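AmbC (Sorangium cellulosum, PDB 5O15) probably dehydrates a polyketide intermediate and then cyclises it to an oxygen heterocycle, as the bifunctional dehydratase-cyclase domain of ambruticin biosynthesis. Local coordinates at residues H51-T56 with E298-A303; F64-L69 with L209-L214; D215-A220 with A272-A277; Q219-A224 with A257-E262; G235-F240 with D268-S273. All coordinates share one frame; numbering follows the deposited sequence.

Contact 1: H51-T56 with E298-A303; sequences HVVLGT and EHVRKA
The hydroxyl of T56 faces carbon on the other segment: OG1 lies 3.5 Å from R301 CA, and no hydrogen bond joins 51-56 to helix 298-303. What meets is a turn and one side of a helix. V53 to T56 form a type I' turn closed in both directions by backbone bonds, and G55, with phi at 99°, takes a conformation in which a CB would strike the carbonyl before it. T56 leaves the turn facing the helix. Its CG2, anti to the backbone N (chi1 -65° for OG1), and its CB both reach V300 CG1, the CB at 3.9 Å, the two side chains running past each other in opposite senses. V53 comes to the same methyl at about a right angle, with V53 CG1 4.1 Å from V300 CG1. With T56 cut back to an alanine, the loss of OG1 and CG2 would probably open a gap over R301 CA and leave V300 CG1 less well packed. R301 turns its own end away, and R301 NE donates almost straight (176°) to E298 OE2 at 2.9 Å, one helical turn back. M238 lines V53 and V300 alike, tying the pair to strand 236-247. H51, G55 and P60 fit the HxxxGxxxxP signature of polyketide synthase dehydratases, whose histidine is the active-site one in relatives, consistent with the C-terminal helix backing the signature loop of the double hotdog fold.

Contact 2: F64-L69 with L209-L214; sequences FVELAL and LHPALL
E66 sends its carboxylate across from helix 61-75 to the backbone of L209, while V65 beside it meets L214 with a methyl. The E66 chain leaves anti to its backbone N and then bends at chi2 (66°), which carries OE1 to the N-H of L209, 2.9 Å away. That bond is nearly straight, 172° at the hydrogen, yet it arrives from above the carboxylate plane, 43° out of it. OE2 is taken by G208 N and by the ring nitrogen NE2 of H19, so both oxygens of this buried carboxylate are engaged. Nearer the backbone, E66 CB rests on P211 CG at 4.0 Å. V65 and L214 cross at about a right angle, V65 CG1 touching L214 CD2 at 4.1 Å, with W242 packed on both. Replacing E66 by an alanine would probably leave the L209 and G208 amides and H19 without their acceptor, and the turn ahead of the second helix less firmly held. That helix starts just after H210, whose ND1 caps it by accepting from A212 N in the plane of the ring. The two helices are the central ones of the two halves, and they meet at the heart of the double hotdog fold, where those halves join.

Contact 3: D215-A220 with A272-A277; sequences DAALQA and ASIELA
I274 of strand 269-277 is wedged against helix 211-225, the central helix of a hotdog fold lying on the face of its curved sheet. The close packing comes from this one isoleucine, which gives a methyl to each of two successive helical residues. Its CG2, anti to the backbone N (chi1 -59° for CG1), meets A217 CB at 4.0 Å. The longer branch goes the other way, and I274 CD1 touches L218 CD2, also at 4.0 Å, the two side chains crossing at about a right angle. A217 carries no more than a CB, so helix and strand can come within 7.4 Å between the CA atoms of A217 and I274. W242 of strand 236-247 lies against both L218 and I274 and adds an aromatic surface to the same buried cluster. Packing is looser at L276: it too points at the helix, but its nearest approach is 4.6 Å, and it also packs on L194, L209 and, on strand 254-261, L255 and A257. On the outer face of the strand, S273 and E275 are partly exposed, and E275 divides its carboxylate between R258 and the indole N-H of W147. On the helix, away from the strand, Q219 reaches back one turn: Q219 NE2 donates to D215 OD2 over 2.9 Å at 177°, with the acceptor in the amide plane and met on its anti side.

Contact 4: Q219-A224 with A257-E262; sequences QALLRA and ARVEVE
Both torsions of L221 set up this contact: CG stands anti to the backbone N (chi1 173°), and chi2 near 60° then throws CD1 forward to the strand. V259 and V261 have chi1 close to 180° as well, so each puts CG1 anti to its N and CG2 beside it. L221 is the residue of helix 219-224 that does the touching, and it straddles two valines set two apart on strand 254-261. Its root meets one of them, L221 CB lying 4.2 Å from V259 CG1. Its tip meets the other more sharply: L221 CD1 is only 3.5 Å from V261 CG2, tighter than ordinary van der Waals contact, so these two methyls are pressed together where the side chains pass at a slant. The second methyl, CD2, is turned instead to L270 on the next strand, so one leucine binds the helix to two strands. No polar group crosses the contact. The charges stay on the other face of the strand, where R258 and E260 pair two residues apart, R258 NH2 lying 2.9 Å from E260 OE1. R258 NH1 also forms a salt bridge with E275, and its NE bonds to the hydroxyl of Y191, so this guanidinium links three strands. Strand 254-261 itself runs between 189-195 and 269-277, antiparallel to both. The helix lies across the inner face of these strands, with A220 on V180 and A224 on I190 and R185 carrying the packing on to strands 180-186 and 189-195.

Contact 5: G235-F240 with D268-S273; sequences GIPMPF and DQLAAS
P237 and L270 approach to 7.1 Å between CA atoms, but no hydrogen bond passes between strands 236-247 and 269-277, because strand 283-295 runs between them and pairs with both in the curved sheet of this hotdog half. I236, M238 and F240 bond to that middle strand through their backbones; P237 and P239, which have no N-H to give, take the positions in between. The two segments therefore touch through side chains alone, at two places. At the buried one, the P237 ring turns its CG to L270 CD2 at 4.2 Å. Helix 211-225 closes over this pair, L222 lying on the proline and L221 on the leucine, so the spot belongs to the packing between helix and sheet. The other place, nearer the surface, is a ring against an amide. F240 has chi1 near 68°, which sets CG in the crowded position between its backbone N and carbonyl carbon and swings the ring toward Q269. The glutamine chain runs out extended from CG to the ring, and the amide plane stands 75° from the ring plane. R293 of the middle strand makes a cation-pi contact with F240 and also touches Q269. Around the far corner of the ring, F240 CZ lies 3.8 Å from Q269 NE2 and 3.7 Å from Q269 OE1, the oxygen sitting at the ring edge, in its plane.

In the fold
Contacts 2, 3 and 4 follow one another along helix 211-225, which meets helix 61-75 first, then strand 269-277, then strand 254-261. Contacts 3 and 4 share Q219 and A220, with centres 6 Å apart. Contact 5 shares A272 and S273 with contact 3, and its P237 packs on L222 of contact 4. Contact 1, about 20 Å from contact 2 between centres, closes the long loop of chain that contains all the others, and it touches contact 5 through M238. H51 of contact 1 brings NE2 to 4.2 Å from D215 OD1 of contact 3, consistent with the histidine-aspartate active site of dehydratases formed between the two hotdog halves.

Contact 1: H51-T56 with E298-A303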
# COMPACT_ATOMS: atom_id res chain seq x y z
N HIS A 51 -6.73 6.39 -8.68
CA HIS A 51 -5.92 5.19 -8.85
C HIS A 51 -6.44 4.38 -10.03
O HIS A 51 -7.12 3.36 -9.91
CB HIS A 51 -5.90 4.34 -7.58
CG HIS A 51 -4.85 3.29 -7.63
ND1 HIS A 51 -5.16 1.95 -7.73
CD2 HIS A 51 -3.50 3.35 -7.61
CE1 HIS A 51 -4.05 1.24 -7.76
NE2 HIS A 51 -3.02 2.07 -7.70
N VAL A 52 -6.07 4.87 -11.22
CA VAL A 52 -6.43 4.25 -12.48
C VAL A 52 -5.27 3.39 -12.93
O VAL A 52 -4.17 3.91 -13.17
CB VAL A 52 -6.80 5.30 -13.54
CG1 VAL A 52 -7.24 4.61 -14.82
CG2 VAL A 52 -7.88 6.25 -13.01
N VAL A 53 -5.51 2.07 -13.04
CA VAL A 53 -4.47 1.11 -13.37
C VAL A 53 -4.72 0.62 -14.79
O VAL A 53 -5.63 -0.17 -15.05
CB VAL A 53 -4.46 -0.06 -12.38
CG1 VAL A 53 -3.39 -1.01 -12.77
CG2 VAL A 53 -4.26 0.46 -10.96
N LEU A 54 -3.95 1.17 -15.74
CA LEU A 54 -4.05 0.77 -17.15
C LEU A 54 -5.49 0.87 -17.65
O LEU A 54 -5.96 0.04 -18.43
CB LEU A 54 -3.47 -0.63 -17.40
CG LEU A 54 -2.03 -0.90 -16.95
CD1 LEU A 54 -1.63 -2.34 -17.18
CD2 LEU A 54 -1.05 0.09 -17.64
N GLY A 55 -6.20 1.89 -17.19
CA GLY A 55 -7.57 2.15 -17.59
C GLY A 55 -8.64 1.65 -16.63
O GLY A 55 -9.81 2.01 -16.80
N THR A 56 -8.29 0.84 -15.62
CA THR A 56 -9.26 0.26 -14.71
C THR A 56 -9.14 0.90 -13.34
O THR A 56 -8.05 0.94 -12.76
CB THR A 56 -9.03 -1.25 -14.63
OG1 THR A 56 -9.30 -1.82 -15.92
CG2 THR A 56 -9.95 -1.92 -13.58
N GLU A 298 -5.62 -5.91 -20.02
CA GLU A 298 -6.74 -6.85 -20.05
C GLU A 298 -6.78 -7.71 -18.79
O GLU A 298 -7.86 -8.01 -18.28
CB GLU A 298 -6.62 -7.72 -21.29
CG GLU A 298 -7.72 -8.76 -21.45
CD GLU A 298 -9.11 -8.16 -21.49
OE1 GLU A 298 -10.08 -8.92 -21.26
OE2 GLU A 298 -9.26 -6.95 -21.74
N HIS A 299 -5.61 -8.11 -18.28
CA HIS A 299 -5.60 -8.90 -17.05
C HIS A 299 -6.23 -8.11 -15.90
O HIS A 299 -7.06 -8.64 -15.15
CB HIS A 299 -4.16 -9.26 -16.69
CG HIS A 299 -4.04 -10.08 -15.45
ND1 HIS A 299 -4.14 -11.45 -15.48
CD2 HIS A 299 -3.89 -9.74 -14.15
CE1 HIS A 299 -4.04 -11.93 -14.25
NE2 HIS A 299 -3.89 -10.91 -13.42
N VAL A 300 -5.85 -6.84 -15.77
CA VAL A 300 -6.38 -6.00 -14.70
C VAL A 300 -7.88 -5.79 -14.90
O VAL A 300 -8.66 -5.86 -13.94
CB VAL A 300 -5.61 -4.67 -14.62
CG1 VAL A 300 -6.25 -3.78 -13.56
CG2 VAL A 300 -4.16 -4.93 -14.29
N ARG A 301 -8.30 -5.53 -16.14
CA ARG A 301 -9.71 -5.31 -16.41
C ARG A 301 -10.53 -6.53 -16.02
O ARG A 301 -11.57 -6.42 -15.37
CB ARG A 301 -9.91 -5.02 -17.90
CG ARG A 301 -11.36 -4.68 -18.27
CD ARG A 301 -11.59 -4.80 -19.77
NE ARG A 301 -11.55 -6.20 -20.20
CZ ARG A 301 -12.49 -7.10 -19.90
NH1 ARG A 301 -13.55 -6.75 -19.18
NH2 ARG A 301 -12.37 -8.35 -20.32
N LYS A 302 -10.07 -7.71 -16.45
CA LYS A 302 -10.78 -8.94 -16.17
C LYS A 302 -10.80 -9.23 -14.68
O LYS A 302 -11.82 -9.67 -14.14
CB LYS A 302 -10.12 -10.08 -16.94
CG LYS A 302 -10.47 -10.13 -18.43
CD LYS A 302 -9.68 -11.21 -19.17
CE LYS A 302 -10.34 -11.61 -20.49
NZ LYS A 302 -9.36 -11.72 -21.62
N ALA A 303 -9.68 -9.01 -14.00
CA ALA A 303 -9.62 -9.27 -12.56
C ALA A 303 -10.57 -8.38 -11.78
O ALA A 303 -11.24 -8.86 -10.84
CB ALA A 303 -8.19 -9.10 -12.05

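Contact 2: F64-L69 with L209-L214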
# COMPACT_ATOMS: atom_id res chain seq x y z
N PHE A 64 -5.32 -2.13 1.22
CA PHE A 64 -5.49 -3.39 1.95
C PHE A 64 -4.44 -3.50 3.04
O PHE A 64 -4.73 -3.99 4.13
CB PHE A 64 -5.42 -4.58 1.00
CG PHE A 64 -6.42 -4.56 -0.09
CD1 PHE A 64 -7.76 -4.33 0.15
CD2 PHE A 64 -6.00 -4.72 -1.40
CE1 PHE A 64 -8.67 -4.32 -0.93
CE2 PHE A 64 -6.89 -4.72 -2.44
CZ PHE A 64 -8.19 -4.46 -2.23
N VAL A 65 -3.23 -3.00 2.78
CA VAL A 65 -2.22 -2.93 3.82
C VAL A 65 -2.68 -2.06 4.98
O VAL A 65 -2.55 -2.43 6.15
CB VAL A 65 -0.87 -2.49 3.24
CG1 VAL A 65 0.16 -2.34 4.33
CG2 VAL A 65 -0.39 -3.46 2.17
N GLU A 66 -3.21 -0.87 4.67
CA GLU A 66 -3.73 0.03 5.69
C GLU A 66 -4.83 -0.64 6.51
O GLU A 66 -4.85 -0.52 7.74
CB GLU A 66 -4.23 1.32 5.02
CG GLU A 66 -5.12 2.19 5.87
CD GLU A 66 -4.43 2.82 7.08
OE1 GLU A 66 -3.23 2.60 7.32
OE2 GLU A 66 -5.14 3.52 7.85
N LEU A 67 -5.76 -1.33 5.84
CA LEU A 67 -6.82 -1.99 6.58
C LEU A 67 -6.27 -3.09 7.48
O LEU A 67 -6.73 -3.25 8.62
CB LEU A 67 -7.88 -2.51 5.60
CG LEU A 67 -8.72 -1.40 4.94
CD1 LEU A 67 -9.48 -1.92 3.75
CD2 LEU A 67 -9.64 -0.75 5.96
N ALA A 68 -5.29 -3.84 7.00
CA ALA A 68 -4.67 -4.87 7.83
C ALA A 68 -3.92 -4.26 9.01
O ALA A 68 -3.97 -4.81 10.12
CB ALA A 68 -3.73 -5.71 6.98
N LEU A 69 -3.23 -3.13 8.80
CA LEU A 69 -2.58 -2.43 9.90
C LEU A 69 -3.60 -1.94 10.93
O LEU A 69 -3.31 -1.93 12.13
CB LEU A 69 -1.73 -1.27 9.38
CG LEU A 69 -0.46 -1.68 8.62
CD1 LEU A 69 0.06 -0.50 7.82
CD2 LEU A 69 0.60 -2.18 9.55
N LEU A 209 -1.34 4.74 7.83
CA LEU A 209 -0.45 5.18 6.78
C LEU A 209 -1.30 5.38 5.53
O LEU A 209 -1.81 4.42 4.95
CB LEU A 209 0.66 4.17 6.56
CG LEU A 209 1.67 4.55 5.48
CD1 LEU A 209 2.29 5.93 5.72
CD2 LEU A 209 2.75 3.50 5.40
N HIS A 210 -1.49 6.65 5.16
CA HIS A 210 -2.38 6.95 4.06
C HIS A 210 -1.99 6.09 2.87
O HIS A 210 -0.81 6.09 2.45
CB HIS A 210 -2.24 8.42 3.69
CG HIS A 210 -3.32 8.93 2.80
ND1 HIS A 210 -3.47 8.49 1.50
CD2 HIS A 210 -4.29 9.86 3.01
CE1 HIS A 210 -4.48 9.15 0.94
NE2 HIS A 210 -4.98 9.98 1.83
N PRO A 211 -2.93 5.39 2.25
CA PRO A 211 -2.56 4.51 1.13
C PRO A 211 -1.89 5.19 -0.03
O PRO A 211 -1.07 4.56 -0.72
CB PRO A 211 -3.92 3.90 0.74
CG PRO A 211 -4.68 3.88 2.03
CD PRO A 211 -4.30 5.16 2.73
N ALA A 212 -2.21 6.46 -0.29
CA ALA A 212 -1.53 7.15 -1.38
C ALA A 212 -0.08 7.48 -1.04
O ALA A 212 0.75 7.61 -1.95
CB ALA A 212 -2.29 8.41 -1.78
N LEU A 213 0.25 7.57 0.24
CA LEU A 213 1.61 7.84 0.65
C LEU A 213 2.46 6.57 0.58
O LEU A 213 3.57 6.60 0.03
CB LEU A 213 1.60 8.48 2.04
CG LEU A 213 2.92 8.95 2.60
CD1 LEU A 213 3.60 9.98 1.69
CD2 LEU A 213 2.70 9.53 3.94
N LEU A 214 1.93 5.42 1.05
CA LEU A 214 2.67 4.19 0.82
C LEU A 214 2.78 3.89 -0.67
O LEU A 214 3.83 3.44 -1.15
CB LEU A 214 2.03 3.04 1.60
CG LEU A 214 2.76 1.70 1.44
CD1 LEU A 214 4.21 1.79 1.93
CD2 LEU A 214 2.02 0.57 2.21

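Contact 3: D215-A220 with A272-A277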
# COMPACT_ATOMS: atom_id res chain seq x y z
N ASP A 215 1.73 4.17 -1.44
CA ASP A 215 1.80 3.94 -2.88
C ASP A 215 2.89 4.79 -3.55
O ASP A 215 3.49 4.36 -4.54
CB ASP A 215 0.46 4.20 -3.55
CG ASP A 215 0.45 3.71 -4.97
OD1 ASP A 215 0.32 2.48 -5.17
OD2 ASP A 215 0.57 4.53 -5.90
N ALA A 216 3.20 5.95 -2.98
CA ALA A 216 4.26 6.78 -3.54
C ALA A 216 5.61 6.09 -3.48
O ALA A 216 6.46 6.32 -4.34
CB ALA A 216 4.26 8.15 -2.86
N ALA A 217 5.85 5.25 -2.46
CA ALA A 217 7.09 4.48 -2.46
C ALA A 217 7.14 3.54 -3.65
O ALA A 217 8.21 3.35 -4.27
CB ALA A 217 7.25 3.73 -1.15
N LEU A 218 6.00 2.92 -3.99
CA LEU A 218 5.91 2.08 -5.18
C LEU A 218 6.11 2.90 -6.45
O LEU A 218 6.77 2.44 -7.38
CB LEU A 218 4.56 1.36 -5.22
CG LEU A 218 4.18 0.55 -3.99
CD1 LEU A 218 2.85 -0.13 -4.25
CD2 LEU A 218 5.28 -0.41 -3.64
N GLN A 219 5.53 4.10 -6.52
CA GLN A 219 5.74 4.97 -7.67
C GLN A 219 7.23 5.25 -7.87
O GLN A 219 7.71 5.28 -9.00
CB GLN A 219 4.99 6.29 -7.48
CG GLN A 219 3.48 6.20 -7.45
CD GLN A 219 2.87 7.38 -6.76
OE1 GLN A 219 3.39 8.50 -6.87
NE2 GLN A 219 1.77 7.16 -6.02
N ALA A 220 7.95 5.51 -6.78
CA ALA A 220 9.37 5.82 -6.90
C ALA A 220 10.12 4.63 -7.48
O ALA A 220 10.97 4.78 -8.36
CB ALA A 220 9.94 6.20 -5.54
N ALA A 272 11.06 -5.82 -3.36
CA ALA A 272 11.83 -4.81 -2.66
C ALA A 272 11.38 -4.75 -1.21
O ALA A 272 10.29 -5.16 -0.86
CB ALA A 272 11.65 -3.45 -3.32
N SER A 273 12.24 -4.18 -0.36
CA SER A 273 11.88 -3.73 0.98
C SER A 273 11.65 -2.23 0.94
O SER A 273 12.17 -1.51 0.07
CB SER A 273 13.00 -4.05 1.99
OG SER A 273 14.18 -3.31 1.68
N ILE A 274 10.87 -1.74 1.90
CA ILE A 274 10.54 -0.32 1.99
C ILE A 274 10.76 0.13 3.41
O ILE A 274 10.20 -0.48 4.34
CB ILE A 274 9.09 -0.02 1.57
CG1 ILE A 274 8.83 -0.48 0.15
CG2 ILE A 274 8.76 1.46 1.77
CD1 ILE A 274 7.37 -0.44 -0.26
N GLU A 275 11.49 1.21 3.60
CA GLU A 275 11.66 1.82 4.90
C GLU A 275 11.28 3.29 4.79
O GLU A 275 11.71 3.96 3.84
CB GLU A 275 13.09 1.69 5.40
CG GLU A 275 13.57 0.26 5.59
CD GLU A 275 15.08 0.29 5.58
OE1 GLU A 275 15.66 0.90 6.50
OE2 GLU A 275 15.68 -0.17 4.58
N LEU A 276 10.53 3.79 5.75
CA LEU A 276 10.02 5.16 5.74
C LEU A 276 10.43 5.88 7.01
O LEU A 276 10.31 5.34 8.11
CB LEU A 276 8.50 5.14 5.61
CG LEU A 276 7.96 4.38 4.39
CD1 LEU A 276 6.46 4.29 4.40
CD2 LEU A 276 8.42 5.02 3.09
N ALA A 277 10.87 7.13 6.84
CA ALA A 277 11.31 7.99 7.91
C ALA A 277 10.56 9.32 7.88
O ALA A 277 10.27 9.85 6.81
CB ALA A 277 12.82 8.24 7.81

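Contact 4: Q219-A224 with A257-E262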
# COMPACT_ATOMS: atom_id res chain seq x y z
N GLN A 219 5.53 4.10 -6.52
CA GLN A 219 5.74 4.97 -7.67
C GLN A 219 7.23 5.25 -7.87
O GLN A 219 7.71 5.28 -9.00
CB GLN A 219 4.99 6.29 -7.48
CG GLN A 219 3.48 6.20 -7.45
CD GLN A 219 2.87 7.38 -6.76
OE1 GLN A 219 3.39 8.50 -6.87
NE2 GLN A 219 1.77 7.16 -6.02
N ALA A 220 7.95 5.51 -6.78
CA ALA A 220 9.37 5.82 -6.90
C ALA A 220 10.12 4.63 -7.48
O ALA A 220 10.97 4.78 -8.36
CB ALA A 220 9.94 6.20 -5.54
N LEU A 221 9.81 3.43 -6.98
CA LEU A 221 10.40 2.22 -7.51
C LEU A 221 10.09 2.05 -8.99
O LEU A 221 10.98 1.75 -9.80
CB LEU A 221 9.87 1.05 -6.71
CG LEU A 221 10.25 -0.32 -7.25
CD1 LEU A 221 11.76 -0.47 -7.27
CD2 LEU A 221 9.65 -1.38 -6.42
N LEU A 222 8.84 2.22 -9.38
CA LEU A 222 8.47 2.03 -10.77
C LEU A 222 9.11 3.07 -11.67
O LEU A 222 9.54 2.75 -12.78
CB LEU A 222 6.95 2.05 -10.92
CG LEU A 222 6.20 0.88 -10.29
CD1 LEU A 222 4.70 1.08 -10.38
CD2 LEU A 222 6.61 -0.44 -10.91
N ARG A 223 9.19 4.32 -11.23
CA ARG A 223 9.83 5.32 -12.07
C ARG A 223 11.30 5.03 -12.25
O ARG A 223 11.86 5.27 -13.32
CB ARG A 223 9.60 6.72 -11.50
CG ARG A 223 8.15 7.16 -11.67
CD ARG A 223 7.87 8.56 -11.17
NE ARG A 223 6.48 8.92 -11.38
CZ ARG A 223 5.93 9.24 -12.54
NH1 ARG A 223 6.65 9.42 -13.64
NH2 ARG A 223 4.63 9.41 -12.61
N ALA A 224 11.94 4.48 -11.24
CA ALA A 224 13.32 4.07 -11.38
C ALA A 224 13.46 2.86 -12.30
O ALA A 224 14.33 2.82 -13.16
CB ALA A 224 13.89 3.77 -9.98
N ALA A 257 11.94 7.88 1.98
CA ALA A 257 11.83 6.46 1.73
C ALA A 257 13.16 5.93 1.22
O ALA A 257 13.87 6.58 0.45
CB ALA A 257 10.77 6.18 0.67
N ARG A 258 13.42 4.69 1.62
CA ARG A 258 14.48 3.85 1.10
C ARG A 258 13.83 2.57 0.60
O ARG A 258 13.22 1.83 1.39
CB ARG A 258 15.53 3.53 2.16
CG ARG A 258 16.64 2.65 1.67
CD ARG A 258 17.61 2.31 2.79
NE ARG A 258 18.72 1.49 2.30
CZ ARG A 258 18.76 0.16 2.34
NH1 ARG A 258 17.76 -0.54 2.88
NH2 ARG A 258 19.82 -0.48 1.87
N VAL A 259 13.94 2.30 -0.69
CA VAL A 259 13.35 1.13 -1.32
C VAL A 259 14.52 0.33 -1.87
O VAL A 259 15.19 0.75 -2.82
CB VAL A 259 12.37 1.53 -2.43
CG1 VAL A 259 11.76 0.29 -3.05
CG2 VAL A 259 11.29 2.42 -1.91
N GLU A 260 14.76 -0.84 -1.29
CA GLU A 260 15.89 -1.68 -1.66
C GLU A 260 15.40 -2.83 -2.53
O GLU A 260 14.66 -3.70 -2.06
CB GLU A 260 16.62 -2.19 -0.43
CG GLU A 260 17.84 -3.00 -0.79
CD GLU A 260 18.86 -3.05 0.32
OE1 GLU A 260 20.05 -2.78 0.04
OE2 GLU A 260 18.48 -3.31 1.47
N VAL A 261 15.82 -2.81 -3.79
CA VAL A 261 15.34 -3.77 -4.76
C VAL A 261 16.09 -5.08 -4.59
O VAL A 261 17.32 -5.11 -4.50
CB VAL A 261 15.49 -3.21 -6.18
CG1 VAL A 261 14.95 -4.17 -7.20
CG2 VAL A 261 14.77 -1.89 -6.27
N GLU A 262 15.33 -6.18 -4.53
CA GLU A 262 15.90 -7.51 -4.46
C GLU A 262 16.31 -7.96 -5.86
O GLU A 262 15.65 -7.63 -6.84
CB GLU A 262 14.84 -8.49 -3.95
CG GLU A 262 14.96 -8.86 -2.48
CD GLU A 262 13.99 -9.96 -2.10
OE1 GLU A 262 13.36 -9.86 -1.02
OE2 GLU A 262 13.85 -10.92 -2.88

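Contact 5: G235-F240 with D268-S273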
# COMPACT_ATOMS: atom_id res chain seq x y z
N GLY A 235 2.39 -3.26 -19.99
CA GLY A 235 1.66 -3.28 -18.75
C GLY A 235 2.35 -2.65 -17.57
O GLY A 235 3.09 -1.68 -17.72
N ILE A 236 2.11 -3.19 -16.38
CA ILE A 236 2.65 -2.58 -15.17
C ILE A 236 2.86 -3.65 -14.11
O ILE A 236 2.05 -4.59 -14.01
CB ILE A 236 1.70 -1.48 -14.64
CG1 ILE A 236 2.43 -0.57 -13.65
CG2 ILE A 236 0.40 -2.09 -14.06
CD1 ILE A 236 1.63 0.65 -13.21
N PRO A 237 3.90 -3.58 -13.27
CA PRO A 237 3.95 -4.49 -12.10
C PRO A 237 2.86 -4.13 -11.12
O PRO A 237 2.73 -2.98 -10.70
CB PRO A 237 5.33 -4.23 -11.50
CG PRO A 237 6.13 -3.59 -12.62
CD PRO A 237 5.14 -2.79 -13.41
N MET A 238 2.13 -5.16 -10.65
CA MET A 238 1.02 -5.04 -9.73
C MET A 238 1.39 -5.77 -8.44
O MET A 238 1.75 -6.96 -8.47
CB MET A 238 -0.20 -5.78 -10.31
CG MET A 238 -0.75 -5.32 -11.60
SD MET A 238 -2.02 -4.12 -11.30
CE MET A 238 -3.26 -4.85 -10.24
N PRO A 239 1.29 -5.12 -7.29
CA PRO A 239 1.59 -5.80 -6.02
C PRO A 239 0.68 -6.99 -5.80
O PRO A 239 -0.54 -6.89 -5.99
CB PRO A 239 1.28 -4.73 -4.97
CG PRO A 239 1.36 -3.42 -5.73
CD PRO A 239 0.86 -3.72 -7.09
N PHE A 240 1.26 -8.12 -5.37
CA PHE A 240 0.45 -9.26 -4.98
C PHE A 240 0.74 -9.78 -3.58
O PHE A 240 -0.07 -10.54 -3.06
CB PHE A 240 0.53 -10.41 -6.00
CG PHE A 240 1.87 -11.08 -6.07
CD1 PHE A 240 2.16 -12.16 -5.26
CD2 PHE A 240 2.82 -10.63 -6.96
CE1 PHE A 240 3.39 -12.77 -5.32
CE2 PHE A 240 4.05 -11.23 -7.04
CZ PHE A 240 4.33 -12.31 -6.21
N ASP A 268 9.34 -12.06 -14.35
CA ASP A 268 8.03 -11.43 -14.38
C ASP A 268 7.70 -10.73 -13.07
O ASP A 268 6.59 -10.20 -12.92
CB ASP A 268 6.95 -12.46 -14.71
CG ASP A 268 7.20 -13.16 -16.04
OD1 ASP A 268 7.78 -12.54 -16.94
OD2 ASP A 268 6.81 -14.34 -16.18
N GLN A 269 8.64 -10.68 -12.12
CA GLN A 269 8.36 -10.13 -10.80
C GLN A 269 9.38 -9.08 -10.41
O GLN A 269 10.51 -9.06 -10.89
CB GLN A 269 8.38 -11.20 -9.73
CG GLN A 269 7.27 -12.20 -9.86
CD GLN A 269 7.17 -13.10 -8.66
OE1 GLN A 269 7.76 -12.84 -7.61
NE2 GLN A 269 6.42 -14.16 -8.82
N LEU A 270 8.94 -8.22 -9.50
CA LEU A 270 9.73 -7.18 -8.87
C LEU A 270 9.54 -7.36 -7.37
O LEU A 270 8.43 -7.64 -6.91
CB LEU A 270 9.20 -5.81 -9.31
CG LEU A 270 9.90 -4.51 -8.97
CD1 LEU A 270 11.33 -4.52 -9.46
CD2 LEU A 270 9.09 -3.39 -9.61
N ALA A 271 10.62 -7.19 -6.60
CA ALA A 271 10.55 -7.36 -5.16
C ALA A 271 11.47 -6.35 -4.50
O ALA A 271 12.55 -6.06 -5.03
CB ALA A 271 10.92 -8.79 -4.72
N ALA A 272 11.06 -5.82 -3.36
CA ALA A 272 11.83 -4.81 -2.66
C ALA A 272 11.38 -4.75 -1.21
O ALA A 272 10.29 -5.16 -0.86
CB ALA A 272 11.65 -3.45 -3.32
N SER A 273 12.24 -4.18 -0.36
CA SER A 273 11.88 -3.73 0.98
C SER A 273 11.65 -2.23 0.94
O SER A 273 12.17 -1.51 0.07
CB SER A 273 13.00 -4.05 1.99
OG SER A 273 14.18 -3.31 1.68